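Local structure of glycoprotein E (Human herpesvirus 1, 2GIY) at the interface of chains A and B. The protein forms with gI the viral receptor for the Fc part of host IgG and, in epithelial cells, is required for cell-to-cell spread of the virus. Sequence-based numbering; all coordinates share one arbitrary frame. Chains: chain A/B, Glycoprotein E.

Contact 1: the interface of chains A and B. Residues chain A 67, 71, 178; chain B 12, 38, 40.
A:Tyr71 meets B:His40, B:Ile38 and B:Thr12, the first with its ring face, the last at its phenol oxygen. The aromatic part comes first. B:His40 points its CE1 corner at one face of the tyrosine ring, landing toward the rim, with CE1 3.3 Å from A:Tyr71 CD2. A tyrosine suits the place because its broad face can accept the somewhat polarised C-H of an imidazole, if it is directed there, while its length reaches a second residue. With CG beside the backbone N (chi1 -56°), A:Tyr71 sends the ring off the helix toward chain B.

Aliphatic packing fills in around it. B:Ile38 has an extended outer arm (chi2 173°) that carries CD1 out to the ring, 3.9 Å from A:Tyr71 CE1. B:Ile38 CD1 also lies 4.1 Å from A:Glu67 CG, so the unbranched end of isoleucine caps the seam between the stem of A:Glu67 and the edge of A:Tyr71, one turn apart on the helix. B:Thr12 comes from the opposite direction and sets its methyl CG2 3.5 Å from the phenol oxygen A:Tyr71 OH. A:Pro178 adds a more distant apolar edge beside B:Ile38.

Within chain B, B:Thr12 OG1 and B:His40 NE2 are hydrogen-bonded at 2.7 Å, in the plane of the imidazole. Threonine thus does two jobs: its hydroxyl should limit the histidine's rotation, and its methyl faces the partner.

In the fold, each copy is the C-terminal domain of the gE ectodomain, an Ig V-type domain; the short helix 67-71 of one, with the C-terminal stretch around A:Pro178, is set against strands 11-16 and 34-39 of the other and the loop residue that follows the latter.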
loop_
_atom_site.group_PDB
_atom_site.type_symbol
_atom_site.label_atom_id
_atom_site.label_comp_id
_atom_site.label_asym_id
_atom_site.label_seq_id
_atom_site.Cartn_x
_atom_site.Cartn_y
_atom_site.Cartn_z
ATOM N N GLU A 67 -8.379 -0.701 -11.432
ATOM C CA GLU A 67 -6.969 -0.647 -11.052
ATOM C C GLU A 67 -5.955 -0.941 -12.158
ATOM O O GLU A 67 -4.998 -0.185 -12.331
ATOM C CB GLU A 67 -6.706 -1.571 -9.859
ATOM C CG GLU A 67 -5.244 -1.597 -9.423
ATOM C CD GLU A 67 -5.043 -2.324 -8.110
ATOM O OE1 GLU A 67 -5.660 -3.390 -7.924
ATOM O OE2 GLU A 67 -4.260 -1.834 -7.268
ATOM N N TYR A 71 -2.543 1.719 -14.947
ATOM C CA TYR A 71 -1.212 1.502 -15.504
ATOM C C TYR A 71 -1.137 1.596 -17.023
ATOM O O TYR A 71 -0.056 1.798 -17.578
ATOM C CB TYR A 71 -0.660 0.151 -15.039
ATOM C CG TYR A 71 -0.621 0.017 -13.538
ATOM C CD1 TYR A 71 -1.722 -0.461 -12.832
ATOM C CD2 TYR A 71 0.501 0.417 -12.815
ATOM C CE1 TYR A 71 -1.709 -0.533 -11.442
ATOM C CE2 TYR A 71 0.524 0.350 -11.429
ATOM C CZ TYR A 71 -0.581 -0.122 -10.749
ATOM O OH TYR A 71 -0.561 -0.158 -9.373
ATOM N N PRO A 178 -7.953 -7.502 -10.394
ATOM C CA PRO A 178 -7.886 -8.842 -10.979
ATOM C C PRO A 178 -7.901 -9.829 -9.815
ATOM O O PRO A 178 -7.835 -9.410 -8.658
ATOM C CB PRO A 178 -6.555 -8.822 -11.726
ATOM C CG PRO A 178 -5.723 -7.890 -10.902
ATOM C CD PRO A 178 -6.688 -6.772 -10.596
ATOM N N THR B 12 3.845 -5.137 -9.990
ATOM C CA THR B 12 3.318 -4.334 -8.897
ATOM C C THR B 12 2.573 -5.267 -7.954
ATOM O O THR B 12 1.767 -6.087 -8.392
ATOM C CB THR B 12 2.335 -3.258 -9.395
ATOM O OG1 THR B 12 3.057 -2.239 -10.094
ATOM C CG2 THR B 12 1.587 -2.633 -8.218
ATOM N N ILE B 38 0.341 -7.575 -10.229
ATOM C CA ILE B 38 0.070 -7.129 -11.588
ATOM C C ILE B 38 1.365 -7.116 -12.388
ATOM O O ILE B 38 2.289 -6.372 -12.071
ATOM C CB ILE B 38 -0.540 -5.710 -11.608
ATOM C CG1 ILE B 38 -1.814 -5.677 -10.763
ATOM C CG2 ILE B 38 -0.843 -5.297 -13.048
ATOM C CD1 ILE B 38 -2.416 -4.287 -10.584
ATOM N N HIS B 40 3.355 -6.086 -15.528
ATOM C CA HIS B 40 3.269 -5.054 -16.553
ATOM C C HIS B 40 3.880 -5.431 -17.899
ATOM O O HIS B 40 3.667 -4.740 -18.895
ATOM C CB HIS B 40 3.893 -3.767 -16.017
ATOM C CG HIS B 40 3.269 -3.296 -14.742
ATOM N ND1 HIS B 40 1.932 -2.973 -14.647
ATOM C CD2 HIS B 40 3.783 -3.139 -13.500
ATOM C CE1 HIS B 40 1.650 -2.637 -13.400
ATOM N NE2 HIS B 40 2.756 -2.730 -12.684
#

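Contact 2: the interface of chains A and B. Residues chain A 8-9, 12, 38, 40; chain B 71-72, 155.
A:Val8 and A:Arg9 run in an extended backbone past B:His155, the first residue of strand 155-165. A:Val8 crosses the histidine at about a right angle, its CA lying 3.6 Å from B:His155 ND1. The methyl CG1 of A:Val8 also touches B:His155 CE1, and on its other flank approaches the ring of B:His72. A small branched residue fits here because one methyl, CG1, lies against both imidazoles. The backbone N of A:Arg9 lies over the centre of one face of the B:His155 ring; the side chain of A:Arg9 is not modelled beyond CB.

B:His155 also meets A:His40, edge to face, with the ring planes at 76° and A:His40 CD2 3.6 Å from B:His155 CE1. B:His155 reaches this position with CG anti to its own N (chi1 169°), which carries the ring toward chain A. The edge of B:His155 thus meets one face of A:His40, and the carbonyl oxygen of A:Ile38 covers the centre of the other. The CE1 corner of A:His40 points at a face of B:Tyr71, 3.4 Å from CD2 and displaced toward the rim. The phenol oxygen of that tyrosine ends near the methyl of A:Thr12, while A:Ile38 brushes the ring more loosely.

Imidazole suits this junction because its carbons can pack on rings while its nitrogens bond in plane. A:His40 NE2 is held at 2.6 Å by A:Thr12 OG1. Having several histidines so close might make the packing sensitive to their protonation. Water 1 links the copies: it lies in the plane of B:His155 and hydrogen bonds NE2 at 2.8 Å (161° at H), and it also reaches A:Thr12 OG1 at 3.3 Å, with A:Arg9 O a weak further partner.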
loop_
_atom_site.group_PDB
_atom_site.type_symbol
_atom_site.label_atom_id
_atom_site.label_comp_id
_atom_site.label_asym_id
_atom_site.label_seq_id
_atom_site.Cartn_x
_atom_site.Cartn_y
_atom_site.Cartn_z
ATOM N N VAL A 8 18.019 -5.915 -4.375
ATOM C CA VAL A 8 17.290 -4.766 -3.852
ATOM C C VAL A 8 17.708 -3.506 -4.607
ATOM O O VAL A 8 18.823 -3.014 -4.437
ATOM C CB VAL A 8 17.572 -4.577 -2.349
ATOM C CG1 VAL A 8 16.771 -3.403 -1.807
ATOM C CG2 VAL A 8 17.230 -5.855 -1.600
ATOM N N ARG A 9 16.810 -2.990 -5.442
ATOM C CA ARG A 9 17.098 -1.795 -6.224
ATOM C C ARG A 9 15.840 -0.996 -6.543
ATOM O O ARG A 9 14.727 -1.388 -6.180
ATOM C CB ARG A 9 17.806 -2.184 -7.516
ATOM N N THR A 12 10.942 2.518 -3.709
ATOM C CA THR A 12 9.718 1.998 -3.116
ATOM C C THR A 12 8.892 3.179 -2.620
ATOM O O THR A 12 9.399 4.035 -1.903
ATOM C CB THR A 12 10.004 1.072 -1.917
ATOM O OG1 THR A 12 10.595 -0.145 -2.384
ATOM C CG2 THR A 12 8.716 0.756 -1.171
ATOM N N ILE A 38 11.488 5.472 -0.651
ATOM C CA ILE A 38 12.750 4.897 -0.209
ATOM C C ILE A 38 13.558 4.479 -1.432
ATOM O O ILE A 38 13.158 3.578 -2.166
ATOM C CB ILE A 38 12.533 3.651 0.688
ATOM C CG1 ILE A 38 11.733 4.029 1.935
ATOM C CG2 ILE A 38 13.881 3.062 1.093
ATOM C CD1 ILE A 38 11.505 2.874 2.898
ATOM N N HIS A 40 16.499 2.580 -2.959
ATOM C CA HIS A 40 17.352 1.460 -2.558
ATOM C C HIS A 40 18.755 1.471 -3.159
ATOM O O HIS A 40 19.616 0.689 -2.754
ATOM C CB HIS A 40 16.649 0.143 -2.887
ATOM C CG HIS A 40 15.287 0.026 -2.275
ATOM N ND1 HIS A 40 15.077 0.077 -0.914
ATOM C CD2 HIS A 40 14.062 -0.099 -2.839
ATOM C CE1 HIS A 40 13.782 -0.009 -0.666
ATOM N NE2 HIS A 40 13.145 -0.116 -1.817
ATOM N N TYR B 71 14.385 -4.167 4.308
ATOM C CA TYR B 71 15.097 -4.379 3.051
ATOM C C TYR B 71 16.550 -4.796 3.270
ATOM O O TYR B 71 17.163 -5.407 2.395
ATOM C CB TYR B 71 15.046 -3.110 2.186
ATOM C CG TYR B 71 13.640 -2.613 1.936
ATOM C CD1 TYR B 71 12.975 -1.841 2.884
ATOM C CD2 TYR B 71 12.949 -2.971 0.777
ATOM C CE1 TYR B 71 11.652 -1.438 2.691
ATOM C CE2 TYR B 71 11.629 -2.577 0.575
ATOM C CZ TYR B 71 10.986 -1.813 1.534
ATOM O OH TYR B 71 9.672 -1.440 1.348
ATOM N N HIS B 72 17.091 -4.478 4.441
ATOM C CA HIS B 72 18.478 -4.816 4.773
ATOM C C HIS B 72 18.583 -5.267 6.227
ATOM O O HIS B 72 19.221 -4.607 7.047
ATOM C CB HIS B 72 19.373 -3.595 4.554
ATOM C CG HIS B 72 19.356 -3.079 3.150
ATOM N ND1 HIS B 72 19.872 -3.791 2.089
ATOM C CD2 HIS B 72 18.874 -1.925 2.629
ATOM C CE1 HIS B 72 19.710 -3.098 0.975
ATOM N NE2 HIS B 72 19.107 -1.961 1.277
ATOM N N HIS B 155 13.235 -9.240 -4.189
ATOM C CA HIS B 155 13.200 -7.872 -3.682
ATOM C C HIS B 155 11.815 -7.589 -3.123
ATOM O O HIS B 155 10.815 -7.908 -3.761
ATOM C CB HIS B 155 13.521 -6.875 -4.798
ATOM C CG HIS B 155 13.254 -5.449 -4.429
ATOM N ND1 HIS B 155 13.773 -4.863 -3.293
ATOM C CD2 HIS B 155 12.526 -4.489 -5.048
ATOM C CE1 HIS B 155 13.376 -3.604 -3.229
ATOM N NE2 HIS B 155 12.619 -3.353 -4.282
HETATM O O HOH W 1 11.369 -1.158 -5.403
#

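Contact 1 and contact 2 lie about 20 Å apart, measured between the centres of their C-alpha atoms, and their shared core is related by the two-fold axis of the pair. Both use residues 12, 38, 40 and 71, with the chains exchanged: helix 67-71 of each copy meets strands 11-16 and 34-39 of the other. A:Glu67 and A:Pro178 are described in contact 1, A:Val8 and B:His155 in contact 2, and each has a counterpart with the chains exchanged. These residues fall partly within the Fc-binding region, but whether this pairing occurs on the virion the structure alone does not show.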